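Local coordinates for L-cysteine S-thiosulfotransferase subunit SoxA (PDB 2C1D), which forms, with its SoxX partner, a c-type cytochrome complex that starts sulfur oxidation by joining thiosulfate to a cysteine of the carrier protein SoxY, at residues G174-S179 with D228-T233; F205-L210 with G259-H264. All coordinates share one frame; numbering follows the deposited sequence.

Interaction 1 (G174-S179 with D228-T233); sequences GQLEMS and DTRAET. With HEC (heme c), chain J.
Two groups of 174-179 converge on the carbonyl oxygen of Thr-229: the amide N of Leu-176 binds Thr-229 O at 3.0 Å, and the CA of Gly-174 adds a C-H...O contact to it. A CB on Gly-174 would run into this same oxygen, and its positive phi (78°) also favours glycine; Ala-231 CB packs 3.6 Å from Gly-174 CA. The next carbonyl, Arg-230 O, receives Gln-175 N at 2.9 Å, with the donor standing above the carbonyl plane. Side chains extend this pairing. Gln-175 and Arg-230 lie side by side and point the same way, their amide and guanidinium planes 69° apart. The arginine chain bends at chi3 (88°), which brings Arg-230 NE to Gln-175 OE1 in a weak bond of 3.3 Å. A water that donates to Gln-175 OE1 accepts from Arg-230 NE at 2.7 Å. The aliphatic part of the arginine also packs on leucine, Arg-230 CD lying 3.8 Å from Leu-176 CG. An alanine in place of Arg-230 would probably leave Gln-175 OE1 and the water without their NE partner and uncover one side of Leu-176. The other amide atom, Gln-175 NE2, bonds to Ala-117 O and Lys-96 O of the SoxX chain, and Phe-107 of that chain packs on Arg-230. Toward the heme, Thr-229 CG2 approaches Met-178 O, and Met-178 SD comes within 3.7 Å of heme atom CBC. The two main-chain bonds thus probably hold the loop leading into the heme-attaching helix 180-184, whereas the weak bond and the water link two side chains that meet SoxX through NE2 and the packing on Arg-230.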
loop_
_atom_site.group_PDB
_atom_site.type_symbol
_atom_site.label_atom_id
_atom_site.label_comp_id
_atom_site.label_asym_id
_atom_site.label_seq_id
_atom_site.Cartn_x
_atom_site.Cartn_y
_atom_site.Cartn_z
ATOM N N GLY A 174 2.285 9.867 9.020
ATOM C CA GLY A 174 3.682 9.628 9.308
ATOM C C GLY A 174 4.571 10.831 9.103
ATOM O O GLY A 174 4.102 11.912 8.684
ATOM N N GLN A 175 5.863 10.637 9.382
ATOM C CA GLN A 175 6.867 11.668 9.174
ATOM C C GLN A 175 6.997 11.970 7.679
ATOM O O GLN A 175 7.256 13.099 7.305
ATOM C CB GLN A 175 8.212 11.280 9.803
ATOM C CG GLN A 175 9.266 12.383 9.707
ATOM C CD GLN A 175 10.480 12.119 10.565
ATOM O OE1 GLN A 175 10.840 10.968 10.783
ATOM N NE2 GLN A 175 11.089 13.189 11.098
ATOM N N LEU A 176 6.729 10.969 6.831
ATOM C CA LEU A 176 6.741 11.148 5.385
ATOM C C LEU A 176 5.523 11.866 4.796
ATOM O O LEU A 176 5.574 12.267 3.635
ATOM C CB LEU A 176 6.932 9.790 4.675
ATOM C CG LEU A 176 8.299 9.138 4.867
ATOM C CD1 LEU A 176 8.429 7.733 4.185
ATOM C CD2 LEU A 176 9.397 10.072 4.391
ATOM N N GLU A 177 4.453 12.001 5.585
ATOM C CA GLU A 177 3.255 12.740 5.228
ATOM C C GLU A 177 2.652 12.244 3.906
ATOM O O GLU A 177 2.521 12.998 2.945
ATOM C CB GLU A 177 3.537 14.243 5.211
ATOM C CG GLU A 177 3.960 14.776 6.590
ATOM C CD GLU A 177 4.073 16.300 6.635
ATOM O OE1 GLU A 177 5.201 16.842 6.521
ATOM O OE2 GLU A 177 3.015 16.938 6.767
ATOM N N MET A 178 2.272 10.971 3.897
ATOM C CA MET A 178 1.799 10.296 2.700
ATOM C C MET A 178 0.518 9.508 2.951
ATOM O O MET A 178 0.373 8.777 3.942
ATOM C CB MET A 178 2.890 9.373 2.155
ATOM C CG MET A 178 4.073 10.092 1.562
ATOM S SD MET A 178 5.456 9.004 1.098
ATOM C CE MET A 178 6.622 10.329 0.545
ATOM N N SER A 179 -0.412 9.656 2.024
ATOM C CA SER A 179 -1.686 8.964 2.059
ATOM C C SER A 179 -1.677 7.908 0.985
ATOM O O SER A 179 -0.884 7.984 0.053
ATOM C CB SER A 179 -2.823 9.906 1.737
ATOM O OG SER A 179 -2.719 10.251 0.357
ATOM N N ASP A 228 5.073 2.256 6.758
ATOM C CA ASP A 228 6.147 2.673 5.873
ATOM C C ASP A 228 6.083 4.147 5.464
ATOM O O ASP A 228 6.954 4.619 4.764
ATOM C CB ASP A 228 6.171 1.757 4.656
ATOM C CG ASP A 228 6.667 0.356 5.002
ATOM O OD1 ASP A 228 7.237 0.155 6.104
ATOM O OD2 ASP A 228 6.534 -0.584 4.231
ATOM N N THR A 229 5.052 4.868 5.897
ATOM C CA THR A 229 5.081 6.329 5.866
ATOM C C THR A 229 5.839 6.937 7.067
ATOM O O THR A 229 5.818 8.147 7.259
ATOM C CB THR A 229 3.644 6.895 5.835
ATOM O OG1 THR A 229 2.982 6.663 7.091
ATOM C CG2 THR A 229 2.769 6.220 4.751
ATOM N N ARG A 230 6.526 6.101 7.847
ATOM C CA ARG A 230 7.096 6.478 9.142
ATOM C C ARG A 230 6.005 6.927 10.120
ATOM O O ARG A 230 6.083 8.028 10.715
ATOM C CB ARG A 230 8.180 7.546 9.016
ATOM C CG ARG A 230 9.365 7.136 8.153
ATOM C CD ARG A 230 10.394 8.232 7.947
ATOM N NE ARG A 230 11.350 8.192 9.029
ATOM C CZ ARG A 230 12.595 7.752 8.946
ATOM N NH1 ARG A 230 13.138 7.395 7.794
ATOM N NH2 ARG A 230 13.331 7.756 10.035
ATOM N N ALA A 231 5.007 6.059 10.282
ATOM C CA ALA A 231 3.851 6.293 11.166
ATOM C C ALA A 231 3.644 5.171 12.163
ATOM O O ALA A 231 4.108 4.036 11.966
ATOM C CB ALA A 231 2.548 6.425 10.362
ATOM N N GLU A 232 2.862 5.506 13.192
ATOM C CA GLU A 232 2.230 4.538 14.058
ATOM C C GLU A 232 1.137 3.899 13.232
ATOM O O GLU A 232 0.238 4.583 12.742
ATOM C CB GLU A 232 1.613 5.231 15.278
ATOM C CG GLU A 232 1.055 4.250 16.302
ATOM C CD GLU A 232 0.206 4.906 17.396
ATOM O OE1 GLU A 232 -0.496 4.134 18.076
ATOM O OE2 GLU A 232 0.212 6.168 17.550
ATOM N N THR A 233 1.220 2.591 13.057
ATOM C CA THR A 233 0.284 1.891 12.201
ATOM C C THR A 233 -0.917 1.375 13.024
ATOM O O THR A 233 -0.997 1.592 14.255
ATOM C CB THR A 233 1.013 0.797 11.377
ATOM O OG1 THR A 233 0.137 0.257 10.365
ATOM C CG2 THR A 233 1.440 -0.399 12.245
HETATM FE FE HEC J . 0.324 0.793 -1.140
HETATM C CHA HEC J . 0.934 -2.057 -2.924
HETATM C CHB HEC J . -2.859 -0.404 -0.475
HETATM C CHC HEC J . -0.283 3.517 0.760
HETATM C CHD HEC J . 3.237 2.178 -2.207
HETATM N NA HEC J . -0.767 -0.934 -1.628
HETATM C C1A HEC J . -0.309 -1.978 -2.378
HETATM C C2A HEC J . -1.366 -2.946 -2.498
HETATM C C3A HEC J . -2.422 -2.473 -1.802
HETATM C C4A HEC J . -2.060 -1.197 -1.253
HETATM C CMA HEC J . -3.785 -3.132 -1.599
HETATM C CAA HEC J . -1.294 -4.283 -3.276
HETATM C CBA HEC J . -1.982 -4.100 -4.641
HETATM C CGA HEC J . -2.010 -5.407 -5.425
HETATM O O1A HEC J . -2.542 -5.395 -6.558
HETATM O O2A HEC J . -1.482 -6.461 -4.936
HETATM N NB HEC J . -1.235 1.420 -0.085
HETATM C C1B HEC J . -2.443 0.774 0.119
HETATM C C2B HEC J . -3.186 1.498 1.102
HETATM C C3B HEC J . -2.494 2.583 1.433
HETATM C C4B HEC J . -1.247 2.536 0.720
HETATM C CMB HEC J . -4.592 1.121 1.574
HETATM C CAB HEC J . -2.913 3.660 2.457
HETATM C CBB HEC J . -3.089 3.115 3.700
HETATM N NC HEC J . 1.308 2.553 -0.794
HETATM C C1C HEC J . 0.864 3.556 0.010
HETATM C C2C HEC J . 1.854 4.615 0.033
HETATM C C3C HEC J . 2.846 4.252 -0.803
HETATM C C4C HEC J . 2.486 2.941 -1.331
HETATM C CMC HEC J . 1.665 5.895 0.877
HETATM C CAC HEC J . 4.177 4.951 -1.244
HETATM C CBC HEC J . 4.996 5.620 -0.420
HETATM N ND HEC J . 1.814 0.174 -2.329
HETATM C C1D HEC J . 2.955 0.919 -2.638
HETATM C C2D HEC J . 3.829 0.142 -3.495
HETATM C C3D HEC J . 3.114 -1.171 -3.700
HETATM C C4D HEC J . 1.883 -1.062 -2.950
HETATM C CMD HEC J . 5.195 0.540 -4.083
HETATM C CAD HEC J . 3.564 -2.367 -4.574
HETATM C CBD HEC J . 3.275 -2.013 -6.045
HETATM C CGD HEC J . 1.794 -1.997 -6.366
HETATM O O1D HEC J . 1.119 -0.947 -6.296
HETATM O O2D HEC J . 1.232 -3.038 -6.714
HETATM O O HOH W 1 10.454 8.134 11.548
#

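Interaction 2 (F205-L210 with G259-H264); sequences FPTYRL and GVSVRH. With HEC (heme c), chain J.
Arg-209 reaches across to the C-terminal carboxylate, its NE bonding His-264 O at 2.8 Å on a lone pair and close to the guanidinium plane, and NH2 adds a weak bond to the same oxygen. The chain bends at chi3 (63°) to set NE there. The Arg-209 side chain lies near that of Arg-221, which probably binds substrate. Arg-263 folds otherwise: a bend at chi2 (-77°) turns CD toward the heme, where Arg-263 NE bonds propionate oxygen O1A at 3.0 Å. Arg-263 NH2 returns to Val-262 O at 2.8 Å and pairs with Glu-50, while Glu-258 takes NH1, so this guanidinium is held on several sides; Ser-261 OG, hydrogen-bonded to Gly-204 O, sits over one face. Thr-207 crosses the arginine at about a right angle, CG2 lying 3.5 Å from Arg-263 CG. With its OG1 beside the backbone N, Thr-207 sets that oxygen over the centre of the Phe-205 ring, 3.3 Å above the plane; the ring's edge meets heme atom CAA. Tyr-208 N to Ser-261 O and Arg-263 N to Tyr-208 O make a parallel strand pair, part of a three-stranded mixed sheet whose arginine-bearing face holds a heme propionate.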
loop_
_atom_site.group_PDB
_atom_site.type_symbol
_atom_site.label_atom_id
_atom_site.label_comp_id
_atom_site.label_asym_id
_atom_site.label_seq_id
_atom_site.Cartn_x
_atom_site.Cartn_y
_atom_site.Cartn_z
ATOM N N PHE A 205 -6.947 -10.028 -3.560
ATOM C CA PHE A 205 -6.573 -10.642 -2.279
ATOM C C PHE A 205 -7.529 -11.790 -1.931
ATOM O O PHE A 205 -8.676 -11.795 -2.386
ATOM C CB PHE A 205 -6.550 -9.586 -1.157
ATOM C CG PHE A 205 -5.284 -8.765 -1.135
ATOM C CD1 PHE A 205 -5.102 -7.739 -2.034
ATOM C CD2 PHE A 205 -4.297 -9.005 -0.205
ATOM C CE1 PHE A 205 -3.945 -6.979 -2.038
ATOM C CE2 PHE A 205 -3.123 -8.259 -0.200
ATOM C CZ PHE A 205 -2.963 -7.220 -1.143
ATOM N N PRO A 206 -7.090 -12.780 -1.155
ATOM C CA PRO A 206 -5.716 -12.925 -0.667
ATOM C C PRO A 206 -4.687 -13.207 -1.780
ATOM O O PRO A 206 -5.008 -13.812 -2.809
ATOM C CB PRO A 206 -5.799 -14.145 0.299
ATOM C CG PRO A 206 -7.251 -14.433 0.493
ATOM C CD PRO A 206 -7.971 -13.865 -0.688
ATOM N N THR A 207 -3.458 -12.779 -1.525
ATOM C CA THR A 207 -2.409 -12.631 -2.530
ATOM C C THR A 207 -1.144 -13.359 -2.162
ATOM O O THR A 207 -0.689 -13.288 -1.023
ATOM C CB THR A 207 -2.105 -11.150 -2.669
ATOM O OG1 THR A 207 -3.263 -10.503 -3.232
ATOM C CG2 THR A 207 -0.967 -10.897 -3.633
ATOM N N TYR A 208 -0.564 -14.068 -3.121
ATOM C CA TYR A 208 0.720 -14.705 -2.869
ATOM C C TYR A 208 1.763 -13.674 -3.274
ATOM O O TYR A 208 1.780 -13.244 -4.420
ATOM C CB TYR A 208 0.848 -15.971 -3.700
ATOM C CG TYR A 208 2.142 -16.718 -3.495
ATOM C CD1 TYR A 208 3.246 -16.440 -4.290
ATOM C CD2 TYR A 208 2.261 -17.703 -2.535
ATOM C CE1 TYR A 208 4.447 -17.121 -4.128
ATOM C CE2 TYR A 208 3.463 -18.398 -2.365
ATOM C CZ TYR A 208 4.551 -18.088 -3.171
ATOM O OH TYR A 208 5.730 -18.767 -3.064
ATOM N N ARG A 209 2.565 -13.217 -2.320
ATOM C CA ARG A 209 3.659 -12.293 -2.620
ATOM C C ARG A 209 4.968 -13.065 -2.884
ATOM O O ARG A 209 5.445 -13.799 -2.022
ATOM C CB ARG A 209 3.852 -11.326 -1.457
ATOM C CG ARG A 209 2.729 -10.300 -1.316
ATOM C CD ARG A 209 3.107 -9.092 -0.500
ATOM N NE ARG A 209 4.188 -8.381 -1.161
ATOM C CZ ARG A 209 4.866 -7.381 -0.646
ATOM N NH1 ARG A 209 4.562 -6.909 0.562
ATOM N NH2 ARG A 209 5.844 -6.842 -1.358
ATOM N N LEU A 210 5.550 -12.890 -4.063
ATOM C CA LEU A 210 6.785 -13.621 -4.411
ATOM C C LEU A 210 7.943 -13.357 -3.429
ATOM O O LEU A 210 8.746 -14.260 -3.144
ATOM C CB LEU A 210 7.207 -13.334 -5.852
ATOM C CG LEU A 210 6.277 -13.957 -6.897
ATOM C CD1 LEU A 210 6.452 -13.276 -8.239
ATOM C CD2 LEU A 210 6.537 -15.453 -7.004
ATOM N N GLY A 259 -9.702 -14.385 -7.062
ATOM C CA GLY A 259 -9.587 -15.604 -6.274
ATOM C C GLY A 259 -8.376 -15.506 -5.390
ATOM O O GLY A 259 -8.460 -15.018 -4.277
ATOM N N VAL A 260 -7.237 -15.972 -5.892
ATOM C CA VAL A 260 -5.956 -15.752 -5.230
ATOM C C VAL A 260 -4.959 -15.257 -6.264
ATOM O O VAL A 260 -4.663 -15.952 -7.242
ATOM C CB VAL A 260 -5.383 -17.022 -4.505
ATOM C CG1 VAL A 260 -6.075 -17.261 -3.172
ATOM C CG2 VAL A 260 -5.429 -18.274 -5.400
ATOM N N SER A 261 -4.470 -14.034 -6.070
ATOM C CA SER A 261 -3.658 -13.379 -7.072
ATOM C C SER A 261 -2.184 -13.617 -6.791
ATOM O O SER A 261 -1.831 -14.126 -5.735
ATOM C CB SER A 261 -3.960 -11.882 -7.125
ATOM O OG SER A 261 -3.380 -11.202 -6.047
ATOM N N VAL A 262 -1.337 -13.296 -7.767
ATOM C CA VAL A 262 0.125 -13.332 -7.575
ATOM C C VAL A 262 0.702 -11.950 -7.846
ATOM O O VAL A 262 0.408 -11.334 -8.874
ATOM C CB VAL A 262 0.814 -14.359 -8.505
ATOM C CG1 VAL A 262 2.298 -14.434 -8.215
ATOM C CG2 VAL A 262 0.164 -15.746 -8.325
ATOM N N ARG A 263 1.505 -11.474 -6.905
ATOM C CA ARG A 263 2.152 -10.155 -6.981
ATOM C C ARG A 263 3.605 -10.304 -6.502
ATOM O O ARG A 263 3.973 -11.384 -6.016
ATOM C CB ARG A 263 1.380 -9.161 -6.091
ATOM C CG ARG A 263 -0.081 -8.979 -6.480
ATOM C CD ARG A 263 -0.292 -8.112 -7.696
ATOM N NE ARG A 263 -1.708 -7.903 -7.973
ATOM C CZ ARG A 263 -2.467 -8.724 -8.691
ATOM N NH1 ARG A 263 -3.752 -8.448 -8.830
ATOM N NH2 ARG A 263 -1.956 -9.817 -9.263
ATOM N N HIS A 264 4.434 -9.258 -6.641
ATOM C CA HIS A 264 5.794 -9.246 -6.040
ATOM C C HIS A 264 5.663 -9.225 -4.521
ATOM O O HIS A 264 4.788 -8.603 -3.938
ATOM C CB HIS A 264 6.654 -8.049 -6.537
ATOM C CG HIS A 264 7.878 -7.745 -5.692
ATOM N ND1 HIS A 264 9.098 -7.399 -6.248
ATOM C CD2 HIS A 264 8.055 -7.658 -4.343
ATOM C CE1 HIS A 264 9.973 -7.149 -5.284
ATOM N NE2 HIS A 264 9.368 -7.304 -4.118
ATOM O OXT HIS A 264 6.421 -9.838 -3.780
HETATM FE FE HEC J . 0.324 0.793 -1.140
HETATM C CHA HEC J . 0.934 -2.057 -2.924
HETATM C CHB HEC J . -2.859 -0.404 -0.475
HETATM C CHC HEC J . -0.283 3.517 0.760
HETATM C CHD HEC J . 3.237 2.178 -2.207
HETATM N NA HEC J . -0.767 -0.934 -1.628
HETATM C C1A HEC J . -0.309 -1.978 -2.378
HETATM C C2A HEC J . -1.366 -2.946 -2.498
HETATM C C3A HEC J . -2.422 -2.473 -1.802
HETATM C C4A HEC J . -2.060 -1.197 -1.253
HETATM C CMA HEC J . -3.785 -3.132 -1.599
HETATM C CAA HEC J . -1.294 -4.283 -3.276
HETATM C CBA HEC J . -1.982 -4.100 -4.641
HETATM C CGA HEC J . -2.010 -5.407 -5.425
HETATM O O1A HEC J . -2.542 -5.395 -6.558
HETATM O O2A HEC J . -1.482 -6.461 -4.936
HETATM N NB HEC J . -1.235 1.420 -0.085
HETATM C C1B HEC J . -2.443 0.774 0.119
HETATM C C2B HEC J . -3.186 1.498 1.102
HETATM C C3B HEC J . -2.494 2.583 1.433
HETATM C C4B HEC J . -1.247 2.536 0.720
HETATM C CMB HEC J . -4.592 1.121 1.574
HETATM C CAB HEC J . -2.913 3.660 2.457
HETATM C CBB HEC J . -3.089 3.115 3.700
HETATM N NC HEC J . 1.308 2.553 -0.794
HETATM C C1C HEC J . 0.864 3.556 0.010
HETATM C C2C HEC J . 1.854 4.615 0.033
HETATM C C3C HEC J . 2.846 4.252 -0.803
HETATM C C4C HEC J . 2.486 2.941 -1.331
HETATM C CMC HEC J . 1.665 5.895 0.877
HETATM C CAC HEC J . 4.177 4.951 -1.244
HETATM C CBC HEC J . 4.996 5.620 -0.420
HETATM N ND HEC J . 1.814 0.174 -2.329
HETATM C C1D HEC J . 2.955 0.919 -2.638
HETATM C C2D HEC J . 3.829 0.142 -3.495
HETATM C C3D HEC J . 3.114 -1.171 -3.700
HETATM C C4D HEC J . 1.883 -1.062 -2.950
HETATM C CMD HEC J . 5.195 0.540 -4.083
HETATM C CAD HEC J . 3.564 -2.367 -4.574
HETATM C CBD HEC J . 3.275 -2.013 -6.045
HETATM C CGD HEC J . 1.794 -1.997 -6.366
HETATM O O1D HEC J . 1.119 -0.947 -6.296
HETATM O O2D HEC J . 1.232 -3.038 -6.714
#

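From the N terminus the four segments alternate, so the two contacts cross rather than nest. The loop at 174-179, just ahead of helix 180-184 with its heme attachment, is closed by interaction 1 onto 228-233, shortly after the heme ligand Cys-225. Inside that span lies 205-210, which interaction 2 joins to the C-terminal strand, closing a second span that contains helices 218-223 and 239-251. The contacts do not touch; the centres of interaction 1 and interaction 2 are about 24 Å apart. Both meet the same heme c, interaction 1 beside its CMC and CBC atoms and interaction 2 at a propionate, tying the SoxX-facing loops and the chain's end to one cofactor.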